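Local coordinates for protein transcriptional regulator, LacI family (Lactobacillus brevis, PDB 3JY6) that probably regulates transcription by binding cis-regulatory DNA, as LacI-family regulators do, through a DNA-binding part joined to a periplasmic-binding-protein-like domain, at residues A[19-22]-A[23-27]; A[48-51]-A[52-55]; A[244-247]-A[248-252]. All coordinates share one frame; numbering follows the deposited sequence.

Contact 1: A[19-22]-A[23-27]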
ATOM      1  N   ASP A  19       3.252  -2.903   2.841  1.00 22.37           N
ATOM      2  CA  ASP A  19       2.966  -4.134   2.117  1.00 21.80           C
ATOM      3  C   ASP A  19       1.493  -4.180   1.740  1.00 20.46           C
ATOM      4  O   ASP A  19       0.622  -4.108   2.601  1.00 20.01           O
ATOM      5  CB  ASP A  19       3.293  -5.381   2.961  1.00 21.66           C
ATOM      6  CG  ASP A  19       4.745  -5.431   3.410  1.00 24.01           C
ATOM      7  OD1 ASP A  19       5.603  -4.834   2.727  1.00 25.59           O
ATOM      8  OD2 ASP A  19       5.038  -6.083   4.442  1.00 23.80           O
ATOM      9  N   TYR A  20       1.224  -4.307   0.446  1.00 19.51           N
ATOM     10  CA  TYR A  20      -0.144  -4.390  -0.044  1.00 17.87           C
ATOM     11  C   TYR A  20      -0.846  -5.564   0.657  1.00 16.41           C
ATOM     12  O   TYR A  20      -2.047  -5.510   0.921  1.00 14.59           O
ATOM     13  CB  TYR A  20      -0.113  -4.602  -1.557  1.00 20.25           C
ATOM     14  CG  TYR A  20      -1.442  -4.912  -2.204  1.00 22.09           C
ATOM     15  CD1 TYR A  20      -2.342  -3.900  -2.544  1.00 25.01           C
ATOM     16  CD2 TYR A  20      -1.784  -6.223  -2.515  1.00 25.80           C
ATOM     17  CE1 TYR A  20      -3.542  -4.191  -3.183  1.00 25.54           C
ATOM     18  CE2 TYR A  20      -2.981  -6.525  -3.152  1.00 26.82           C
ATOM     19  CZ  TYR A  20      -3.853  -5.503  -3.485  1.00 28.11           C
ATOM     20  OH  TYR A  20      -5.036  -5.803  -4.131  1.00 32.67           O
ATOM     21  N   PHE A  21      -0.084  -6.618   0.954  1.00 13.55           N
ATOM     22  CA  PHE A  21      -0.617  -7.800   1.630  1.00 13.63           C
ATOM     23  C   PHE A  21      -1.284  -7.422   2.955  1.00 13.62           C
ATOM     24  O   PHE A  21      -2.308  -7.983   3.327  1.00 12.67           O
ATOM     25  CB  PHE A  21       0.510  -8.801   1.919  1.00 14.53           C
ATOM     26  CG  PHE A  21       0.057 -10.044   2.642  1.00 14.76           C
ATOM     27  CD1 PHE A  21      -0.428 -11.142   1.934  1.00 14.65           C
ATOM     28  CD2 PHE A  21       0.108 -10.115   4.038  1.00 16.02           C
ATOM     29  CE1 PHE A  21      -0.854 -12.299   2.598  1.00 13.78           C
ATOM     30  CE2 PHE A  21      -0.316 -11.264   4.718  1.00 14.80           C
ATOM     31  CZ  PHE A  21      -0.801 -12.366   3.996  1.00 16.50           C
ATOM     32  N   SER A  22      -0.684  -6.475   3.664  1.00 13.88           N
ATOM     33  CA  SER A  22      -1.197  -6.037   4.949  1.00 14.06           C
ATOM     34  C   SER A  22      -2.454  -5.196   4.858  1.00 13.24           C
ATOM     35  O   SER A  22      -3.424  -5.434   5.577  1.00 14.97           O
ATOM     36  CB  SER A  22      -0.125  -5.247   5.699  1.00 14.02           C
ATOM     37  OG  SER A  22       0.899  -6.114   6.125  1.00 15.13           O
ATOM     38  N   THR A  23      -2.440  -4.203   3.983  1.00 13.33           N
ATOM     39  CA  THR A  23      -3.597  -3.342   3.852  1.00 12.72           C
ATOM     40  C   THR A  23      -4.803  -4.099   3.348  1.00 11.64           C
ATOM     41  O   THR A  23      -5.911  -3.794   3.754  1.00 13.91           O
ATOM     42  CB  THR A  23      -3.303  -2.145   2.940  1.00 13.14           C
ATOM     43  OG1 THR A  23      -2.782  -2.605   1.686  1.00 14.01           O
ATOM     44  CG2 THR A  23      -2.306  -1.221   3.606  1.00 11.85           C
ATOM     45  N   GLU A  24      -4.589  -5.083   2.475  1.00 12.44           N
ATOM     46  CA  GLU A  24      -5.697  -5.892   1.949  1.00 14.21           C
ATOM     47  C   GLU A  24      -6.167  -6.797   3.070  1.00 13.60           C
ATOM     48  O   GLU A  24      -7.364  -7.034   3.233  1.00 15.80           O
ATOM     49  CB  GLU A  24      -5.266  -6.790   0.766  1.00 14.27           C
ATOM     50  CG  GLU A  24      -5.347  -6.138  -0.595  1.00 19.46           C
ATOM     51  CD  GLU A  24      -6.770  -5.764  -0.949  1.00 20.65           C
ATOM     52  OE1 GLU A  24      -7.595  -6.676  -1.164  1.00 23.63           O
ATOM     53  OE2 GLU A  24      -7.082  -4.558  -0.993  1.00 20.71           O
ATOM     54  N   LEU A  25      -5.206  -7.345   3.806  1.00 12.19           N
ATOM     55  CA  LEU A  25      -5.523  -8.221   4.927  1.00 12.19           C
ATOM     56  C   LEU A  25      -6.514  -7.467   5.797  1.00 10.33           C
ATOM     57  O   LEU A  25      -7.577  -7.986   6.139  1.00  9.90           O
ATOM     58  CB  LEU A  25      -4.273  -8.529   5.752  1.00 12.71           C
ATOM     59  CG  LEU A  25      -4.451  -9.632   6.783  1.00 15.32           C
ATOM     60  CD1 LEU A  25      -4.392 -10.955   6.059  1.00 18.93           C
ATOM     61  CD2 LEU A  25      -3.353  -9.572   7.819  1.00 18.96           C
ATOM     62  N   PHE A  26      -6.151  -6.237   6.144  1.00  9.38           N
ATOM     63  CA  PHE A  26      -7.006  -5.389   6.968  1.00 11.67           C
ATOM     64  C   PHE A  26      -8.386  -5.144   6.359  1.00 11.32           C
ATOM     65  O   PHE A  26      -9.389  -5.103   7.079  1.00  9.16           O
ATOM     66  CB  PHE A  26      -6.348  -4.044   7.229  1.00  9.01           C
ATOM     67  CG  PHE A  26      -7.112  -3.183   8.194  1.00 10.51           C
ATOM     68  CD1 PHE A  26      -7.227  -3.541   9.542  1.00 10.27           C
ATOM     69  CD2 PHE A  26      -7.712  -2.005   7.760  1.00 12.08           C
ATOM     70  CE1 PHE A  26      -7.931  -2.729  10.453  1.00 13.21           C
ATOM     71  CE2 PHE A  26      -8.418  -1.186   8.658  1.00 15.53           C
ATOM     72  CZ  PHE A  26      -8.525  -1.550  10.014  1.00 13.95           C
ATOM     73  N   LYS A  27      -8.438  -4.939   5.044  1.00 11.69           N
ATOM     74  CA  LYS A  27      -9.719  -4.738   4.381  1.00 12.07           C
ATOM     75  C   LYS A  27     -10.593  -5.976   4.568  1.00 10.84           C
ATOM     76  O   LYS A  27     -11.798  -5.864   4.754  1.00 13.99           O
ATOM     77  CB  LYS A  27      -9.515  -4.477   2.890  1.00 14.50           C
ATOM     78  CG  LYS A  27      -9.146  -3.047   2.553  1.00 12.46           C
ATOM     79  CD  LYS A  27      -9.024  -2.880   1.045  1.00 16.58           C
ATOM     80  CE  LYS A  27      -8.509  -1.512   0.683  1.00 13.13           C
ATOM     81  NZ  LYS A  27      -9.460  -0.453   1.096  1.00 13.59           N
TER
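Glu-24 lays its CG over one face of the Tyr-20 ring, one turn back in the first helix of a periplasmic-binding-protein-like domain. This is a CH-pi contact: CG stands 3.6 Å from the centroid of the Tyr-20 ring, 25° off its normal and shifted toward the CZ side. With chi1 at 171° the Tyr-20 ring swings away from the backbone N and runs alongside Glu-24; ring and carboxylate planes end only 14° apart. A long, flexible acid suits the place because its methylenes can cover an aromatic face while the carboxylate runs on beside the phenol oxygen.

Polar bonds tie the same turn. Tyr-20 O accepts two hydrogen bonds from one face of its plane, from Glu-24 N at 3.0 Å and from the hydroxyl Thr-23 OG1 at 3.1 Å. Thr-23 holds OG1 between its own N and carbonyl carbon, within range of that carbonyl, and the beta-branched residue thereby satisfies its hydroxyl inside the helix. Phe-26 N to Ser-22 O, 2.9 Å, continues the backbone pattern.

The apolar part is looser: Phe-21 CE2 meets Leu-25 CD1 at 4.3 Å.

Helix 20-34 is the crossover of the beta-alpha-beta unit between strands 9-14 and 39-44. Phe-21 packs against Pro-236 and Met-239 of helix 236-251, while Ser-22 OG bonds to Gln-70 of strand 66-70. Lys-27 makes a salt bridge to Asp-44 of the second subunit, and Phe-26 rests on Val-12 of strand 9-14.

Contact 2: A[48-51]-A[52-55]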
ATOM      1  N   ASP A  48       9.601  -3.184  13.147  1.00 28.61           N
ATOM      2  CA  ASP A  48      10.375  -3.100  14.381  1.00 28.35           C
ATOM      3  C   ASP A  48       9.692  -3.924  15.478  1.00 28.23           C
ATOM      4  O   ASP A  48       8.550  -3.662  15.859  1.00 27.11           O
ATOM      5  CB  ASP A  48      10.536  -1.637  14.813  1.00 31.54           C
ATOM      6  CG  ASP A  48      11.378  -1.490  16.064  1.00 34.07           C
ATOM      7  OD1 ASP A  48      12.213  -2.383  16.323  1.00 35.01           O
ATOM      8  OD2 ASP A  48      11.215  -0.478  16.783  1.00 38.84           O
ATOM      9  N   ILE A  49      10.396  -4.939  15.972  1.00 27.74           N
ATOM     10  CA  ILE A  49       9.849  -5.802  17.008  1.00 27.21           C
ATOM     11  C   ILE A  49       9.691  -5.046  18.322  1.00 25.40           C
ATOM     12  O   ILE A  49       8.872  -5.412  19.157  1.00 23.90           O
ATOM     13  CB  ILE A  49      10.730  -7.067  17.215  1.00 30.17           C
ATOM     14  CG1 ILE A  49      10.112  -7.970  18.292  1.00 31.46           C
ATOM     15  CG2 ILE A  49      12.142  -6.667  17.612  1.00 29.94           C
ATOM     16  CD1 ILE A  49       8.752  -8.525  17.934  1.00 31.93           C
ATOM     17  N   GLU A  50      10.479  -3.989  18.505  1.00 25.36           N
ATOM     18  CA  GLU A  50      10.378  -3.171  19.712  1.00 26.30           C
ATOM     19  C   GLU A  50       9.138  -2.286  19.593  1.00 26.12           C
ATOM     20  O   GLU A  50       8.398  -2.072  20.558  1.00 24.40           O
ATOM     21  CB  GLU A  50      11.619  -2.289  19.876  1.00 29.23           C
ATOM     22  CG  GLU A  50      12.803  -3.004  20.500  1.00 33.74           C
ATOM     23  CD  GLU A  50      12.404  -3.806  21.726  1.00 35.93           C
ATOM     24  OE1 GLU A  50      11.987  -4.972  21.567  1.00 40.47           O
ATOM     25  OE2 GLU A  50      12.490  -3.268  22.847  1.00 35.88           O
ATOM     26  N   ARG A  51       8.920  -1.775  18.385  1.00 25.75           N
ATOM     27  CA  ARG A  51       7.770  -0.929  18.116  1.00 24.77           C
ATOM     28  C   ARG A  51       6.527  -1.746  18.434  1.00 22.84           C
ATOM     29  O   ARG A  51       5.597  -1.278  19.090  1.00 22.24           O
ATOM     30  CB  ARG A  51       7.772  -0.505  16.647  1.00 23.08           C
ATOM     31  CG  ARG A  51       6.588   0.358  16.231  1.00 24.11           C
ATOM     32  CD  ARG A  51       6.429   1.597  17.107  1.00 24.94           C
ATOM     33  NE  ARG A  51       5.295   2.406  16.675  1.00 27.60           N
ATOM     34  CZ  ARG A  51       4.758   3.398  17.383  1.00 29.00           C
ATOM     35  NH1 ARG A  51       5.252   3.714  18.577  1.00 26.74           N
ATOM     36  NH2 ARG A  51       3.713   4.065  16.899  1.00 26.97           N
ATOM     37  N   GLU A  52       6.534  -2.988  17.973  1.00 21.73           N
ATOM     38  CA  GLU A  52       5.421  -3.887  18.194  1.00 19.94           C
ATOM     39  C   GLU A  52       5.076  -4.035  19.686  1.00 19.61           C
ATOM     40  O   GLU A  52       3.898  -4.039  20.060  1.00 18.53           O
ATOM     41  CB  GLU A  52       5.749  -5.246  17.578  1.00 20.79           C
ATOM     42  CG  GLU A  52       4.670  -6.279  17.727  1.00 24.69           C
ATOM     43  CD  GLU A  52       4.796  -7.403  16.703  1.00 26.74           C
ATOM     44  OE1 GLU A  52       4.024  -8.373  16.792  1.00 27.32           O
ATOM     45  OE2 GLU A  52       5.661  -7.314  15.803  1.00 31.26           O
ATOM     46  N   LYS A  53       6.096  -4.149  20.530  1.00 18.94           N
ATOM     47  CA  LYS A  53       5.885  -4.314  21.971  1.00 20.33           C
ATOM     48  C   LYS A  53       5.157  -3.134  22.587  1.00 18.98           C
ATOM     49  O   LYS A  53       4.275  -3.310  23.439  1.00 17.41           O
ATOM     50  CB  LYS A  53       7.218  -4.521  22.699  1.00 23.34           C
ATOM     51  CG  LYS A  53       7.770  -5.924  22.598  1.00 28.96           C
ATOM     52  CD  LYS A  53       9.178  -5.981  23.171  1.00 33.75           C
ATOM     53  CE  LYS A  53       9.717  -7.385  23.110  1.00 35.04           C
ATOM     54  NZ  LYS A  53       8.860  -8.290  23.910  1.00 39.58           N
ATOM     55  N   THR A  54       5.511  -1.923  22.170  1.00 19.75           N
ATOM     56  CA  THR A  54       4.825  -0.774  22.737  1.00 19.93           C
ATOM     57  C   THR A  54       3.406  -0.712  22.199  1.00 19.63           C
ATOM     58  O   THR A  54       2.508  -0.260  22.895  1.00 20.62           O
ATOM     59  CB  THR A  54       5.573   0.557  22.482  1.00 21.04           C
ATOM     60  OG1 THR A  54       4.854   1.353  21.530  1.00 23.88           O
ATOM     61  CG2 THR A  54       6.995   0.292  22.024  1.00 19.81           C
ATOM     62  N   LEU A  55       3.181  -1.195  20.978  1.00 20.18           N
ATOM     63  CA  LEU A  55       1.823  -1.187  20.433  1.00 18.82           C
ATOM     64  C   LEU A  55       0.978  -2.170  21.254  1.00 17.82           C
ATOM     65  O   LEU A  55      -0.157  -1.869  21.642  1.00 15.05           O
ATOM     66  CB  LEU A  55       1.824  -1.588  18.957  1.00 18.70           C
ATOM     67  CG  LEU A  55       2.465  -0.595  17.976  1.00 21.17           C
ATOM     68  CD1 LEU A  55       2.327  -1.124  16.540  1.00 19.82           C
ATOM     69  CD2 LEU A  55       1.793   0.761  18.097  1.00 20.03           C
TER
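Asp-48 and Glu-52 open helix 49-60 with a turn in which Glu-52 N bonds to Asp-48 O at 3.0 Å and Leu-55 N to Arg-51 O at 3.1 Å, while the bonds from Lys-53 N to Ile-49 O and from Thr-54 N to Glu-50 O are weak. As N-cap, Asp-48 also offers its carboxylate to the first-turn amides: OD1 accepts weakly from Glu-50 N and OD2 weakly from Arg-51 N, a use to which a short acid is well suited.

Among the side chains, Leu-55 CD2 lies over one face of the Arg-51 guanidinium, 4.0 Å from Arg-51 CZ. The Arg-51 chain bends at chi2 (54°), which brings its flat end forward along the helix to the leucine; its NH1 has a long, weak ion pair with Glu-34 of the second subunit. Glu-50 OE1 rests against the methylenes of Lys-53, 3.4 Å from Lys-53 CD, whereas Glu-50 OE1 and Lys-53 NZ remain 5.1 Å apart, so attraction between their charges is probably modest. Ile-49 CD1 touches Glu-52 OE2 at 3.9 Å.

The buried Glu-52 carboxylate is satisfied by Ser-73 OG and Phe-72 N in the loop after strand 66-70. Leu-55 packs on Ile-39 of the second subunit, at the start of its strand 39-44.

Contact 3: A[244-247]-A[248-252]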
ATOM      1  N   ALA A 244     -10.875 -12.946  10.594  1.00 15.05           N
ATOM      2  CA  ALA A 244     -11.912 -12.178  11.284  1.00 15.57           C
ATOM      3  C   ALA A 244     -13.082 -13.105  11.646  1.00 15.95           C
ATOM      4  O   ALA A 244     -13.745 -12.912  12.665  1.00 16.36           O
ATOM      5  CB  ALA A 244     -12.407 -11.028  10.418  1.00 16.00           C
ATOM      6  N   GLU A 245     -13.343 -14.102  10.809  1.00 16.58           N
ATOM      7  CA  GLU A 245     -14.419 -15.054  11.087  1.00 19.16           C
ATOM      8  C   GLU A 245     -14.074 -15.853  12.347  1.00 18.17           C
ATOM      9  O   GLU A 245     -14.932 -16.130  13.183  1.00 17.41           O
ATOM     10  CB  GLU A 245     -14.622 -16.010   9.903  1.00 21.88           C
ATOM     11  CG  GLU A 245     -15.297 -15.374   8.686  1.00 26.88           C
ATOM     12  CD  GLU A 245     -16.796 -15.186   8.872  1.00 29.97           C
ATOM     13  OE1 GLU A 245     -17.291 -15.422   9.993  1.00 29.90           O
ATOM     14  OE2 GLU A 245     -17.481 -14.795   7.893  1.00 33.61           O
ATOM     15  N   ILE A 246     -12.805 -16.206  12.483  1.00 15.19           N
ATOM     16  CA  ILE A 246     -12.357 -16.957  13.646  1.00 14.90           C
ATOM     17  C   ILE A 246     -12.482 -16.070  14.890  1.00 14.80           C
ATOM     18  O   ILE A 246     -12.957 -16.508  15.934  1.00 12.91           O
ATOM     19  CB  ILE A 246     -10.880 -17.415  13.460  1.00 15.06           C
ATOM     20  CG1 ILE A 246     -10.788 -18.439  12.317  1.00 14.85           C
ATOM     21  CG2 ILE A 246     -10.358 -18.006  14.746  1.00 14.08           C
ATOM     22  CD1 ILE A 246      -9.370 -18.864  11.979  1.00 11.11           C
ATOM     23  N   MET A 247     -12.068 -14.811  14.764  1.00 13.28           N
ATOM     24  CA  MET A 247     -12.139 -13.878  15.884  1.00 14.63           C
ATOM     25  C   MET A 247     -13.571 -13.749  16.396  1.00 15.80           C
ATOM     26  O   MET A 247     -13.818 -13.820  17.599  1.00 19.24           O
ATOM     27  CB  MET A 247     -11.599 -12.504  15.463  1.00 13.74           C
ATOM     28  CG  MET A 247     -11.721 -11.364  16.516  1.00 14.11           C
ATOM     29  SD  MET A 247     -10.870 -11.704  18.068  1.00 12.97           S
ATOM     30  CE  MET A 247     -11.451 -10.688  19.043  1.00 19.20           C
ATOM     31  N   LEU A 248     -14.515 -13.565  15.484  1.00 15.43           N
ATOM     32  CA  LEU A 248     -15.907 -13.433  15.881  1.00 17.19           C
ATOM     33  C   LEU A 248     -16.380 -14.688  16.621  1.00 17.49           C
ATOM     34  O   LEU A 248     -17.250 -14.610  17.479  1.00 16.50           O
ATOM     35  CB  LEU A 248     -16.780 -13.192  14.657  1.00 16.04           C
ATOM     36  CG  LEU A 248     -16.543 -11.859  13.943  1.00 17.42           C
ATOM     37  CD1 LEU A 248     -17.497 -11.746  12.762  1.00 15.34           C
ATOM     38  CD2 LEU A 248     -16.773 -10.704  14.910  1.00 16.90           C
ATOM     39  N   ARG A 249     -15.809 -15.841  16.278  1.00 18.40           N
ATOM     40  CA  ARG A 249     -16.179 -17.086  16.940  1.00 18.45           C
ATOM     41  C   ARG A 249     -15.639 -17.074  18.363  1.00 18.59           C
ATOM     42  O   ARG A 249     -16.290 -17.567  19.284  1.00 20.88           O
ATOM     43  CB  ARG A 249     -15.636 -18.296  16.168  1.00 19.35           C
ATOM     44  CG  ARG A 249     -16.457 -18.667  14.943  1.00 18.84           C
ATOM     45  CD  ARG A 249     -15.742 -19.704  14.099  1.00 19.08           C
ATOM     46  NE  ARG A 249     -15.457 -20.940  14.841  1.00 19.39           N
ATOM     47  CZ  ARG A 249     -14.561 -21.840  14.442  1.00 21.50           C
ATOM     48  NH1 ARG A 249     -13.877 -21.632  13.324  1.00 23.73           N
ATOM     49  NH2 ARG A 249     -14.345 -22.939  15.148  1.00 22.89           N
ATOM     50  N   GLN A 250     -14.454 -16.502  18.553  1.00 18.98           N
ATOM     51  CA  GLN A 250     -13.870 -16.428  19.892  1.00 19.27           C
ATOM     52  C   GLN A 250     -14.653 -15.397  20.720  1.00 19.92           C
ATOM     53  O   GLN A 250     -14.912 -15.618  21.902  1.00 16.67           O
ATOM     54  CB  GLN A 250     -12.388 -16.023  19.833  1.00 18.43           C
ATOM     55  CG  GLN A 250     -11.461 -16.962  19.030  1.00 16.46           C
ATOM     56  CD  GLN A 250     -10.050 -16.371  18.835  1.00 14.71           C
ATOM     57  OE1 GLN A 250      -9.905 -15.254  18.350  1.00 16.93           O
ATOM     58  NE2 GLN A 250      -9.025 -17.114  19.219  1.00 14.32           N
ATOM     59  N   LEU A 251     -15.039 -14.287  20.084  1.00 19.86           N
ATOM     60  CA  LEU A 251     -15.791 -13.215  20.747  1.00 20.10           C
ATOM     61  C   LEU A 251     -17.182 -13.673  21.156  1.00 20.77           C
ATOM     62  O   LEU A 251     -17.785 -13.126  22.087  1.00 22.10           O
ATOM     63  CB  LEU A 251     -15.927 -12.003  19.820  1.00 21.18           C
ATOM     64  CG  LEU A 251     -14.653 -11.189  19.582  1.00 21.61           C
ATOM     65  CD1 LEU A 251     -14.874 -10.187  18.451  1.00 20.19           C
ATOM     66  CD2 LEU A 251     -14.256 -10.481  20.872  1.00 21.91           C
ATOM     67  N   ALA A 252     -17.688 -14.663  20.431  1.00 19.45           N
ATOM     68  CA  ALA A 252     -18.991 -15.232  20.688  1.00 20.16           C
ATOM     69  C   ALA A 252     -18.883 -16.311  21.773  1.00 20.03           C
ATOM     70  O   ALA A 252     -19.852 -17.011  22.051  1.00 18.79           O
ATOM     71  CB  ALA A 252     -19.547 -15.825  19.410  1.00 19.31           C
TER
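Leu-248 N bonds to Ala-244 O at 3.0 Å in the last turns of helix 236-251, formed by residues 244-251, in a domain of the periplasmic-binding-protein fold, where parallel strands are flanked by helices. The backbone keeps the alpha-helical pattern, with Leu-251 N bonded to Met-247 O at 2.8 Å. Ile-246 O accepts Gln-250 N and a weak second bond from Arg-249 N. Helical geometry ends at Ala-252, just beyond, whose N still bonds to Leu-248 O.

Met-247 carries most of the side-chain contact. Its CG is anti to the backbone N (chi1 175°) and the chain bends at chi2 (59°), swinging the methyl CE against the Leu-251 side chain one turn later. The exact closeness of CE is doubtful, since its bond to SD is modelled unusually short. An unbranched, flexible thioether suits a position that reaches forward along its own helix and also presses on Ile-10 of strand 9-14 and on Pro-87. Replacing Met-247 by an alanine removes the thioether and would probably open a gap beside Leu-251 and Ile-10, leaving the leucine end free to turn.

Leu-248 packs across to Ile-32 and Leu-33 of helix 20-34, a branched apolar side chain suited to packing between helices, and its CG sits 3.3 Å from Ala-244 O. Arg-249, on the exposed side, bends at chi3 and forms a salt bridge with Glu-254.

Gln-250 crosses Met-247 at about a right angle. Its NE2 bonds to Val-88 O of strand 88-91, whereas its OE1 is buried without a polar partner in the model, 3.7 Å from Met-247 SD.

From the N terminus the three contacts follow in series, none nesting in or crossing another, and each is a local turn of one helix that closes no long loop. Contact 1 opens helix 20-34, after strand 9-14 and a short loop; contact 2 caps helix 49-60, after strand 39-44; contact 3 ends helix 236-251, far along the chain. All belong to the subdomain built on the six-stranded parallel sheet. Contacts 1 and 3 approach to about 7 Å between nearest atoms, on helices that pack together, whereas the nearest atoms of contacts 2 and 3 are about 15 Å apart. Contacts 1 and 2 both touch the second subunit.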